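Local coordinates for hypothetical sugar ABC-transporter sugar binding protein (Arthrobacter globiformis, PDB 7BVT) that binds the cyclic tetrasaccharide cyclic alpha-maltosyl-1,6-maltose and probably hands it to an ABC transporter for uptake, at residues V28-W33 against D309-D314; A152-D157 against D177-P182; G227-Q232 against P283-G288. All blocks are in the same frame, centred on the assembly; numbering follows the deposited sequence.

The fold has two lobes with the bound glycan between them, as in other solute-binding proteins of sugar ABC transporters. Contact 1 joins the first strand to a helix in one lobe. Contacts 2 and 3 belong to the other lobe, on the far side of the chain's centre. The centre of contact 1 lies about 54 Å from that of contact 2 and about 45 Å from that of contact 3. Contacts 2 and 3 are closer, about 24 Å between centres. Helix 165-179 takes part in contact 2, and its Trp165 packs against contact 3. Contact 3 also adjoins helix 195-207, which carries the glycan-pocket residues Glu195, Gly196, Trp199 and Asn200.

Contact 1 (V28-W33 against D309-D314); sequences VEVTVW and DDAAAD
Val28 and Val30 pack against Ala311 and Ala312, seating a helix on a parallel part of the sheet. This is the alpha/beta packing of a lobe of the solute-binding protein fold. Strand 28-34 is the first strand of the chain and helix 306-319 comes much later, so the contact joins distant parts of the sequence. The two short segments cross at -63°, with their axes 8.7 Å apart at closest approach.

All the cross-segment contacts are apolar. The methyl of Ala311 points at the strand and is met by both valines. Val28 reaches it with CG1, 3.6 Å from Ala311 CB. Val30 offers CG2 to the same methyl, 3.8 Å from Ala311 CB. The second branch of Val30 turns to the next residue of the helix. Val30 CG1 lies opposite to the backbone N (chi1 169°), a rotation that places the two methyls of Val30 on neighbouring alanines. The small alanines let the helix backbone come close to the strand: the CA atoms of Val30 and Ala312 are 6.1 Å apart.

Backbone hydrogen bonds hold the strand from both flanks. Val28 and Val30 pair with strand 58-64, while Thr31 pairs with Ile86 of strand 86-90. Ile86 also touches both Val30 and Ala312, so the helix rests on two adjoining strands. Away from the valines, Asp310 OD1 forms a salt bridge with Arg109 NH1. At the strand, Val30 CG1 stands 4.0 Å from Ala312 CA.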
ATOM      1  N   VAL A  28      -8.616 -18.444 -27.147  1.00 31.19           N
ATOM      2  CA  VAL A  28      -9.254 -17.127 -26.874  1.00 28.03           C
ATOM      3  C   VAL A  28      -8.112 -16.138 -26.591  1.00 30.71           C
ATOM      4  O   VAL A  28      -7.268 -16.446 -25.700  1.00 28.23           O
ATOM      5  CB  VAL A  28     -10.236 -17.194 -25.688  1.00 30.85           C
ATOM      6  CG1 VAL A  28     -10.817 -15.809 -25.352  1.00 31.26           C
ATOM      7  CG2 VAL A  28     -11.346 -18.213 -25.906  1.00 34.45           C
ATOM      8  N   GLU A  29      -8.064 -15.026 -27.317  1.00 27.14           N
ATOM      9  CA  GLU A  29      -7.002 -14.001 -27.169  1.00 30.24           C
ATOM     10  C   GLU A  29      -7.432 -13.047 -26.062  1.00 28.39           C
ATOM     11  O   GLU A  29      -8.555 -12.556 -26.114  1.00 27.99           O
ATOM     12  CB  GLU A  29      -6.783 -13.249 -28.479  1.00 39.01           C
ATOM     13  CG  GLU A  29      -6.488 -14.196 -29.632  1.00 40.89           C
ATOM     14  CD  GLU A  29      -5.077 -14.752 -29.668  1.00 42.56           C
ATOM     15  OE1 GLU A  29      -4.209 -14.198 -28.948  1.00 40.34           O
ATOM     16  OE2 GLU A  29      -4.834 -15.737 -30.429  1.00 46.68           O
ATOM     17  N   VAL A  30      -6.578 -12.859 -25.068  1.00 25.58           N
ATOM     18  CA  VAL A  30      -6.864 -12.030 -23.878  1.00 22.19           C
ATOM     19  C   VAL A  30      -5.711 -11.036 -23.762  1.00 20.43           C
ATOM     20  O   VAL A  30      -4.542 -11.433 -23.677  1.00 23.52           O
ATOM     21  CB  VAL A  30      -7.025 -12.933 -22.637  1.00 21.56           C
ATOM     22  CG1 VAL A  30      -7.058 -12.144 -21.330  1.00 24.87           C
ATOM     23  CG2 VAL A  30      -8.262 -13.809 -22.724  1.00 21.79           C
ATOM     24  N   THR A  31      -6.063  -9.782 -23.744  1.00 19.40           N
ATOM     25  CA  THR A  31      -5.070  -8.715 -23.582  1.00 20.60           C
ATOM     26  C   THR A  31      -4.959  -8.292 -22.111  1.00 20.65           C
ATOM     27  O   THR A  31      -5.989  -8.189 -21.443  1.00 20.87           O
ATOM     28  CB  THR A  31      -5.390  -7.543 -24.477  1.00 23.04           C
ATOM     29  OG1 THR A  31      -6.684  -7.037 -24.163  1.00 25.81           O
ATOM     30  CG2 THR A  31      -5.280  -7.964 -25.938  1.00 24.07           C
ATOM     31  N   VAL A  32      -3.746  -8.022 -21.678  1.00 19.20           N
ATOM     32  CA  VAL A  32      -3.435  -7.550 -20.297  1.00 18.83           C
ATOM     33  C   VAL A  32      -2.626  -6.282 -20.434  1.00 19.42           C
ATOM     34  O   VAL A  32      -1.596  -6.357 -21.099  1.00 20.28           O
ATOM     35  CB  VAL A  32      -2.659  -8.580 -19.479  1.00 19.97           C
ATOM     36  CG1 VAL A  32      -2.313  -8.002 -18.118  1.00 21.80           C
ATOM     37  CG2 VAL A  32      -3.425  -9.867 -19.334  1.00 22.73           C
ATOM     38  N   TRP A  33      -3.069  -5.203 -19.837  1.00 17.53           N
ATOM     39  CA  TRP A  33      -2.245  -3.992 -19.693  1.00 18.36           C
ATOM     40  C   TRP A  33      -1.797  -3.865 -18.241  1.00 21.89           C
ATOM     41  O   TRP A  33      -2.632  -4.052 -17.334  1.00 20.05           O
ATOM     42  CB  TRP A  33      -2.975  -2.749 -20.108  1.00 19.23           C
ATOM     43  CG  TRP A  33      -3.438  -2.694 -21.532  1.00 20.56           C
ATOM     44  CD1 TRP A  33      -3.121  -3.547 -22.527  1.00 23.83           C
ATOM     45  CD2 TRP A  33      -4.237  -1.671 -22.123  1.00 22.29           C
ATOM     46  NE1 TRP A  33      -3.705  -3.137 -23.695  1.00 23.22           N
ATOM     47  CE2 TRP A  33      -4.383  -2.003 -23.489  1.00 24.82           C
ATOM     48  CE3 TRP A  33      -4.837  -0.518 -21.638  1.00 23.56           C
ATOM     49  CZ2 TRP A  33      -5.165  -1.247 -24.361  1.00 24.69           C
ATOM     50  CZ3 TRP A  33      -5.561   0.262 -22.518  1.00 27.79           C
ATOM     51  CH2 TRP A  33      -5.728  -0.112 -23.845  1.00 26.31           C
ATOM     52  N   ASP A 309     -14.933 -13.209 -20.509  1.00 25.69           N
ATOM     53  CA  ASP A 309     -14.671 -12.936 -19.067  1.00 24.16           C
ATOM     54  C   ASP A 309     -14.068 -14.194 -18.426  1.00 24.06           C
ATOM     55  O   ASP A 309     -13.099 -14.094 -17.629  1.00 22.87           O
ATOM     56  CB  ASP A 309     -15.932 -12.575 -18.300  1.00 23.97           C
ATOM     57  CG  ASP A 309     -16.585 -11.324 -18.783  1.00 29.22           C
ATOM     58  OD1 ASP A 309     -15.994 -10.678 -19.645  1.00 33.18           O
ATOM     59  OD2 ASP A 309     -17.709 -11.053 -18.304  1.00 31.51           O
ATOM     60  N   ASP A 310     -14.619 -15.368 -18.730  1.00 25.10           N
ATOM     61  CA  ASP A 310     -14.103 -16.622 -18.121  1.00 26.09           C
ATOM     62  C   ASP A 310     -12.682 -16.920 -18.638  1.00 20.43           C
ATOM     63  O   ASP A 310     -11.905 -17.431 -17.844  1.00 22.83           O
ATOM     64  CB  ASP A 310     -15.050 -17.799 -18.359  1.00 29.79           C
ATOM     65  CG  ASP A 310     -16.339 -17.768 -17.549  1.00 34.31           C
ATOM     66  OD1 ASP A 310     -16.428 -17.019 -16.521  1.00 35.71           O
ATOM     67  OD2 ASP A 310     -17.266 -18.465 -17.977  1.00 36.53           O
ATOM     68  N   ALA A 311     -12.310 -16.577 -19.861  1.00 23.20           N
ATOM     69  CA  ALA A 311     -10.920 -16.778 -20.369  1.00 20.36           C
ATOM     70  C   ALA A 311      -9.940 -15.920 -19.548  1.00 20.96           C
ATOM     71  O   ALA A 311      -8.864 -16.406 -19.099  1.00 20.49           O
ATOM     72  CB  ALA A 311     -10.821 -16.425 -21.836  1.00 23.04           C
ATOM     73  N   ALA A 312     -10.302 -14.663 -19.348  1.00 20.18           N
ATOM     74  CA  ALA A 312      -9.454 -13.719 -18.596  1.00 19.28           C
ATOM     75  C   ALA A 312      -9.316 -14.240 -17.171  1.00 17.98           C
ATOM     76  O   ALA A 312      -8.212 -14.240 -16.587  1.00 17.55           O
ATOM     77  CB  ALA A 312     -10.086 -12.358 -18.620  1.00 19.31           C
ATOM     78  N   ALA A 313     -10.448 -14.600 -16.563  1.00 19.69           N
ATOM     79  CA  ALA A 313     -10.435 -15.052 -15.154  1.00 19.81           C
ATOM     80  C   ALA A 313      -9.667 -16.377 -15.023  1.00 19.04           C
ATOM     81  O   ALA A 313      -9.120 -16.668 -13.964  1.00 21.16           O
ATOM     82  CB  ALA A 313     -11.868 -15.178 -14.639  1.00 21.53           C
ATOM     83  N   ASP A 314      -9.546 -17.174 -16.082  1.00 19.85           N
ATOM     84  CA  ASP A 314      -8.781 -18.439 -16.042  1.00 19.40           C
ATOM     85  C   ASP A 314      -7.299 -18.099 -15.813  1.00 18.74           C
ATOM     86  O   ASP A 314      -6.655 -18.763 -14.992  1.00 18.21           O
ATOM     87  CB  ASP A 314      -8.935 -19.293 -17.303  1.00 20.32           C
ATOM     88  CG  ASP A 314      -8.250 -20.633 -17.186  1.00 25.26           C
ATOM     89  OD1 ASP A 314      -8.817 -21.506 -16.477  1.00 27.69           O
ATOM     90  OD2 ASP A 314      -7.124 -20.803 -17.760  1.00 25.97           O
TER

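Contact 2 (A152-D157 against D177-P182); sequences AEAGLD and DETGKP
Ala154 meets Glu178 and Thr179 where two helices end side by side. The first shell is van der Waals packing without a direct hydrogen bond. The carbonyl O of Ala154 touches the aliphatic part of Glu178, with Ala154 O 3.6 Å from Glu178 CG. The methyl of Ala154 lies 4.2 Å from Glu178 CB, and Ala154 CB is also 4.2 Å from Thr179 CG2.

A water adds a polar link. It donates to Glu153 OE1 at 2.9 Å and accepts from Lys181 NZ at 2.8 Å. The opposite charges are thus joined through solvent, their own atoms OE1 of Glu153 and NZ of Lys181 being 5.1 Å apart. Glu153 reaches the water with an extended chain, CG anti to the backbone N (chi1 -163°).

Further out, turns fix the backbones. Thr179 OG1 accepts from Lys181 N at 3.1 Å in an ST turn, and OG1 is also hydrogen-bonded to Ile175 O. Gly180, with positive phi, lets the chain leave helix 165-179. Leu156 packs back on that helix through Ala171, Thr174 and Ile175. Gly155, the first residue to leave helical angles after helix 148-153, has positive phi and closes the helix in a Schellman motif.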
ATOM      1  N   ALA A 152      23.229   2.971  17.104  1.00 21.07           N
ATOM      2  CA  ALA A 152      24.345   2.547  17.978  1.00 21.43           C
ATOM      3  C   ALA A 152      25.150   3.780  18.401  1.00 20.49           C
ATOM      4  O   ALA A 152      25.533   3.841  19.588  1.00 21.12           O
ATOM      5  CB  ALA A 152      25.161   1.501  17.237  1.00 20.85           C
ATOM      6  N   GLU A 153      25.390   4.716  17.493  1.00 20.08           N
ATOM      7  CA  GLU A 153      26.120   5.975  17.765  1.00 19.54           C
ATOM      8  C   GLU A 153      25.406   6.755  18.865  1.00 24.82           C
ATOM      9  O   GLU A 153      26.088   7.398  19.681  1.00 24.42           O
ATOM     10  CB  GLU A 153      26.249   6.848  16.538  1.00 24.07           C
ATOM     11  CG  GLU A 153      27.334   7.915  16.703  1.00 28.69           C
ATOM     12  CD  GLU A 153      27.664   8.737  15.457  1.00 33.46           C
ATOM     13  OE1 GLU A 153      27.119   8.448  14.374  1.00 32.69           O
ATOM     14  OE2 GLU A 153      28.480   9.696  15.591  1.00 42.62           O
ATOM     15  N   ALA A 154      24.081   6.660  18.922  1.00 20.34           N
ATOM     16  CA  ALA A 154      23.288   7.455  19.880  1.00 20.57           C
ATOM     17  C   ALA A 154      23.230   6.751  21.217  1.00 20.84           C
ATOM     18  O   ALA A 154      22.564   7.276  22.105  1.00 21.92           O
ATOM     19  CB  ALA A 154      21.906   7.707  19.294  1.00 18.47           C
ATOM     20  N   GLY A 155      23.772   5.539  21.362  1.00 20.44           N
ATOM     21  CA  GLY A 155      23.669   4.774  22.611  1.00 21.95           C
ATOM     22  C   GLY A 155      22.458   3.878  22.669  1.00 21.84           C
ATOM     23  O   GLY A 155      22.211   3.350  23.755  1.00 23.13           O
ATOM     24  N   LEU A 156      21.720   3.705  21.539  1.00 20.09           N
ATOM     25  CA  LEU A 156      20.642   2.686  21.477  1.00 20.80           C
ATOM     26  C   LEU A 156      21.199   1.323  21.102  1.00 20.41           C
ATOM     27  O   LEU A 156      22.249   1.259  20.428  1.00 20.19           O
ATOM     28  CB  LEU A 156      19.607   3.143  20.456  1.00 21.73           C
ATOM     29  CG  LEU A 156      19.094   4.562  20.649  1.00 21.83           C
ATOM     30  CD1 LEU A 156      18.102   4.895  19.565  1.00 21.40           C
ATOM     31  CD2 LEU A 156      18.495   4.683  22.050  1.00 24.65           C
ATOM     32  N   ASP A 157      20.460   0.296  21.455  1.00 23.20           N
ATOM     33  CA  ASP A 157      20.718  -1.105  21.013  1.00 22.78           C
ATOM     34  C   ASP A 157      20.351  -1.167  19.537  1.00 23.21           C
ATOM     35  O   ASP A 157      19.180  -0.980  19.168  1.00 24.00           O
ATOM     36  CB  ASP A 157      19.968  -2.095  21.892  1.00 26.28           C
ATOM     37  CG  ASP A 157      20.160  -3.552  21.519  1.00 27.34           C
ATOM     38  OD1 ASP A 157      20.690  -3.826  20.414  1.00 26.05           O
ATOM     39  OD2 ASP A 157      19.649  -4.370  22.266  1.00 29.35           O
ATOM     40  N   ASP A 177      19.363  14.287  20.455  1.00 23.28           N
ATOM     41  CA  ASP A 177      20.155  14.860  21.592  1.00 23.82           C
ATOM     42  C   ASP A 177      21.629  14.487  21.363  1.00 28.96           C
ATOM     43  O   ASP A 177      22.515  15.358  21.518  1.00 29.56           O
ATOM     44  CB  ASP A 177      19.625  14.378  22.950  1.00 23.90           C
ATOM     45  CG  ASP A 177      18.324  15.031  23.374  1.00 23.87           C
ATOM     46  OD1 ASP A 177      17.901  15.982  22.725  1.00 27.38           O
ATOM     47  OD2 ASP A 177      17.741  14.537  24.308  1.00 29.87           O
ATOM     48  N   GLU A 178      21.902  13.225  21.033  1.00 29.81           N
ATOM     49  CA  GLU A 178      23.273  12.666  20.960  1.00 30.57           C
ATOM     50  C   GLU A 178      23.926  12.966  19.615  1.00 29.38           C
ATOM     51  O   GLU A 178      25.143  13.087  19.612  1.00 32.94           O
ATOM     52  CB  GLU A 178      23.262  11.167  21.247  1.00 30.01           C
ATOM     53  CG  GLU A 178      22.869  10.821  22.667  1.00 29.74           C
ATOM     54  CD  GLU A 178      23.775  11.326  23.799  1.00 34.61           C
ATOM     55  OE1 GLU A 178      24.930  11.651  23.537  1.00 37.94           O
ATOM     56  OE2 GLU A 178      23.316  11.370  24.942  1.00 37.29           O
ATOM     57  N   THR A 179      23.205  13.116  18.500  1.00 29.75           N
ATOM     58  CA  THR A 179      23.844  13.240  17.156  1.00 25.11           C
ATOM     59  C   THR A 179      23.481  14.513  16.392  1.00 26.02           C
ATOM     60  O   THR A 179      24.092  14.737  15.322  1.00 27.11           O
ATOM     61  CB  THR A 179      23.541  12.046  16.247  1.00 26.60           C
ATOM     62  OG1 THR A 179      22.188  12.147  15.762  1.00 25.03           O
ATOM     63  CG2 THR A 179      23.738  10.759  16.995  1.00 29.51           C
ATOM     64  N   GLY A 180      22.475  15.256  16.844  1.00 26.17           N
ATOM     65  CA  GLY A 180      21.937  16.419  16.123  1.00 28.81           C
ATOM     66  C   GLY A 180      21.090  16.029  14.909  1.00 27.00           C
ATOM     67  O   GLY A 180      20.599  16.903  14.219  1.00 30.18           O
ATOM     68  N   LYS A 181      20.893  14.739  14.660  1.00 27.63           N
ATOM     69  CA  LYS A 181      20.147  14.287  13.477  1.00 25.93           C
ATOM     70  C   LYS A 181      18.698  13.953  13.863  1.00 24.71           C
ATOM     71  O   LYS A 181      18.418  13.463  14.976  1.00 23.16           O
ATOM     72  CB  LYS A 181      20.863  13.071  12.892  1.00 28.80           C
ATOM     73  CG  LYS A 181      22.190  13.402  12.229  1.00 28.01           C
ATOM     74  CD  LYS A 181      23.012  12.216  11.824  1.00 34.22           C
ATOM     75  CE  LYS A 181      24.403  12.637  11.368  1.00 40.29           C
ATOM     76  NZ  LYS A 181      25.199  11.510  10.807  1.00 39.99           N
ATOM     77  N   PRO A 182      17.747  14.115  12.912  1.00 22.93           N
ATOM     78  CA  PRO A 182      16.365  13.705  13.168  1.00 24.14           C
ATOM     79  C   PRO A 182      16.343  12.223  13.530  1.00 20.95           C
ATOM     80  O   PRO A 182      17.016  11.433  12.847  1.00 22.68           O
ATOM     81  CB  PRO A 182      15.611  13.926  11.841  1.00 23.67           C
ATOM     82  CG  PRO A 182      16.526  14.805  11.030  1.00 26.85           C
ATOM     83  CD  PRO A 182      17.927  14.500  11.514  1.00 23.54           C
TER
HETATM   84  O   HOH W   1      25.977  10.956  13.488  1.00 37.74           O

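Contact 3 (G227-Q232 against P283-G288); sequences GAEALQ and PYPSDG
The carboxylates of Glu229 and Asp287 meet nearly perpendicular, their planes 78° apart, and approach from opposite directions. Neither lies over a face of the other: OE2 of Glu229 lies close to the plane of the Asp287 carboxylate, and OD1 of Asp287 close to the plane of the Glu229 carboxylate. OE2 also touches CB and CG of Pro285. This joins helix 225-239 to a type I beta turn, Pro285 to Gly288, in the loop between strands 277-280 and 292-301. Both belong to one lobe of the solute-binding protein fold.

The closest approach is between acid oxygens: Glu229 OE2 and Asp287 OD1 are 2.5 Å apart. Two full negative charges would hardly sit so near, so one of the acids is probably protonated. Asp287 OD2 is a little farther off, 3.1 Å from Glu229 OE2. Glu229 OE1 stands 3.4 Å from Asp287 OD1. The two groups therefore meet mainly through a single oxygen of the glutamate.

Glu229 arrives with a straight chain, CG anti to the backbone N (chi1 -171°). Asp287 comes back from the turn with CG between its own backbone N and carbonyl carbon (chi1 66°). The turn is closed by a hydrogen bond from Gly288 N to Pro285 O, 3.0 Å. Pro285 and Asp287 in it both touch OE2 of Glu229.

Trp165, at the start of helix 165-179, touches both Glu229 and Pro285, and Gln207 of helix 195-207 also packs on the proline. At the proline itself, Glu229 OE2 is 3.6 Å from Pro285 CB.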
ATOM      1  N   GLY A 227      -8.330  10.106  16.238  1.00 18.22           N
ATOM      2  CA  GLY A 227      -7.683  10.994  15.257  1.00 17.89           C
ATOM      3  C   GLY A 227      -6.763  12.005  15.903  1.00 18.49           C
ATOM      4  O   GLY A 227      -5.697  12.290  15.370  1.00 18.16           O
ATOM      5  N   ALA A 228      -7.214  12.660  16.988  1.00 18.34           N
ATOM      6  CA  ALA A 228      -6.382  13.667  17.683  1.00 19.21           C
ATOM      7  C   ALA A 228      -5.165  12.982  18.324  1.00 16.32           C
ATOM      8  O   ALA A 228      -4.091  13.570  18.259  1.00 17.46           O
ATOM      9  CB  ALA A 228      -7.199  14.369  18.752  1.00 20.60           C
ATOM     10  N   GLU A 229      -5.308  11.763  18.801  1.00 18.56           N
ATOM     11  CA  GLU A 229      -4.150  11.015  19.381  1.00 18.35           C
ATOM     12  C   GLU A 229      -3.095  10.836  18.270  1.00 18.81           C
ATOM     13  O   GLU A 229      -1.897  11.089  18.483  1.00 15.87           O
ATOM     14  CB  GLU A 229      -4.596   9.651  19.900  1.00 21.21           C
ATOM     15  CG  GLU A 229      -3.514   8.958  20.682  1.00 24.94           C
ATOM     16  CD  GLU A 229      -3.859   7.569  21.179  1.00 30.02           C
ATOM     17  OE1 GLU A 229      -5.051   7.241  21.222  1.00 31.76           O
ATOM     18  OE2 GLU A 229      -2.872   6.825  21.536  1.00 32.07           O
ATOM     19  N   ALA A 230      -3.519  10.432  17.079  1.00 17.33           N
ATOM     20  CA  ALA A 230      -2.578  10.183  15.970  1.00 15.89           C
ATOM     21  C   ALA A 230      -1.966  11.506  15.523  1.00 16.29           C
ATOM     22  O   ALA A 230      -0.756  11.569  15.261  1.00 17.95           O
ATOM     23  CB  ALA A 230      -3.258   9.442  14.820  1.00 15.25           C
ATOM     24  N   LEU A 231      -2.769  12.556  15.324  1.00 15.70           N
ATOM     25  CA  LEU A 231      -2.190  13.855  14.869  1.00 15.71           C
ATOM     26  C   LEU A 231      -1.320  14.492  15.976  1.00 15.48           C
ATOM     27  O   LEU A 231      -0.293  15.116  15.648  1.00 16.96           O
ATOM     28  CB  LEU A 231      -3.313  14.793  14.394  1.00 17.50           C
ATOM     29  CG  LEU A 231      -2.797  16.115  13.799  1.00 17.06           C
ATOM     30  CD1 LEU A 231      -1.800  15.905  12.685  1.00 17.88           C
ATOM     31  CD2 LEU A 231      -3.961  17.002  13.332  1.00 17.22           C
ATOM     32  N   GLN A 232      -1.675  14.331  17.241  1.00 16.26           N
ATOM     33  CA  GLN A 232      -0.861  14.880  18.365  1.00 17.30           C
ATOM     34  C   GLN A 232       0.489  14.174  18.384  1.00 17.60           C
ATOM     35  O   GLN A 232       1.515  14.823  18.682  1.00 16.70           O
ATOM     36  CB  GLN A 232      -1.577  14.668  19.688  1.00 18.91           C
ATOM     37  CG  GLN A 232      -0.914  15.437  20.834  1.00 19.99           C
ATOM     38  CD  GLN A 232      -1.043  16.930  20.620  1.00 22.22           C
ATOM     39  OE1 GLN A 232      -2.174  17.471  20.554  1.00 22.19           O
ATOM     40  NE2 GLN A 232       0.087  17.617  20.497  1.00 20.32           N
ATOM     41  N   PRO A 283       5.751   0.882  14.999  1.00 16.52           N
ATOM     42  CA  PRO A 283       5.417   1.079  16.415  1.00 16.81           C
ATOM     43  C   PRO A 283       3.984   1.562  16.594  1.00 16.13           C
ATOM     44  O   PRO A 283       3.527   2.405  15.815  1.00 16.56           O
ATOM     45  CB  PRO A 283       6.398   2.117  16.909  1.00 16.59           C
ATOM     46  CG  PRO A 283       7.607   1.896  16.002  1.00 17.95           C
ATOM     47  CD  PRO A 283       7.011   1.543  14.656  1.00 16.85           C
ATOM     48  N   TYR A 284       3.311   1.056  17.624  1.00 16.06           N
ATOM     49  CA  TYR A 284       1.885   1.370  17.883  1.00 17.19           C
ATOM     50  C   TYR A 284       1.661   1.744  19.333  1.00 18.97           C
ATOM     51  O   TYR A 284       2.500   1.459  20.197  1.00 21.27           O
ATOM     52  CB  TYR A 284       0.981   0.234  17.436  1.00 18.60           C
ATOM     53  CG  TYR A 284       1.071  -1.072  18.188  1.00 20.79           C
ATOM     54  CD1 TYR A 284       2.034  -2.021  17.875  1.00 25.38           C
ATOM     55  CD2 TYR A 284       0.120  -1.394  19.128  1.00 24.27           C
ATOM     56  CE1 TYR A 284       2.052  -3.260  18.513  1.00 30.16           C
ATOM     57  CE2 TYR A 284       0.142  -2.612  19.796  1.00 30.40           C
ATOM     58  CZ  TYR A 284       1.099  -3.556  19.472  1.00 35.14           C
ATOM     59  OH  TYR A 284       1.075  -4.782  20.094  1.00 40.26           O
ATOM     60  N   PRO A 285       0.548   2.418  19.657  1.00 19.38           N
ATOM     61  CA  PRO A 285       0.435   2.993  20.988  1.00 22.80           C
ATOM     62  C   PRO A 285       0.131   1.865  21.959  1.00 27.14           C
ATOM     63  O   PRO A 285      -0.477   0.851  21.600  1.00 25.60           O
ATOM     64  CB  PRO A 285      -0.703   4.019  20.909  1.00 25.19           C
ATOM     65  CG  PRO A 285      -1.256   3.962  19.516  1.00 22.67           C
ATOM     66  CD  PRO A 285      -0.541   2.839  18.789  1.00 19.72           C
ATOM     67  N   SER A 286       0.608   2.021  23.181  1.00 26.60           N
ATOM     68  CA  SER A 286       0.253   1.069  24.244  1.00 29.31           C
ATOM     69  C   SER A 286      -1.286   1.036  24.378  1.00 27.26           C
ATOM     70  O   SER A 286      -1.788   0.012  24.655  1.00 33.97           O
ATOM     71  CB  SER A 286       0.977   1.464  25.493  1.00 33.29           C
ATOM     72  OG  SER A 286       0.330   2.588  26.020  1.00 37.75           O
ATOM     73  N   ASP A 287      -2.020   2.121  24.094  1.00 35.27           N
ATOM     74  CA  ASP A 287      -3.506   2.161  24.201  1.00 34.24           C
ATOM     75  C   ASP A 287      -4.181   1.719  22.892  1.00 37.38           C
ATOM     76  O   ASP A 287      -5.396   2.000  22.730  1.00 38.15           O
ATOM     77  CB  ASP A 287      -3.999   3.532  24.674  1.00 36.69           C
ATOM     78  CG  ASP A 287      -3.790   4.738  23.773  1.00 43.40           C
ATOM     79  OD1 ASP A 287      -3.463   4.587  22.548  1.00 38.72           O
ATOM     80  OD2 ASP A 287      -4.013   5.853  24.306  1.00 43.75           O
ATOM     81  N   GLY A 288      -3.449   1.092  21.965  1.00 28.28           N
ATOM     82  CA  GLY A 288      -3.973   0.875  20.614  1.00 24.62           C
ATOM     83  C   GLY A 288      -3.675  -0.511  20.104  1.00 26.46           C
ATOM     84  O   GLY A 288      -3.641  -1.483  20.875  1.00 25.94           O
TER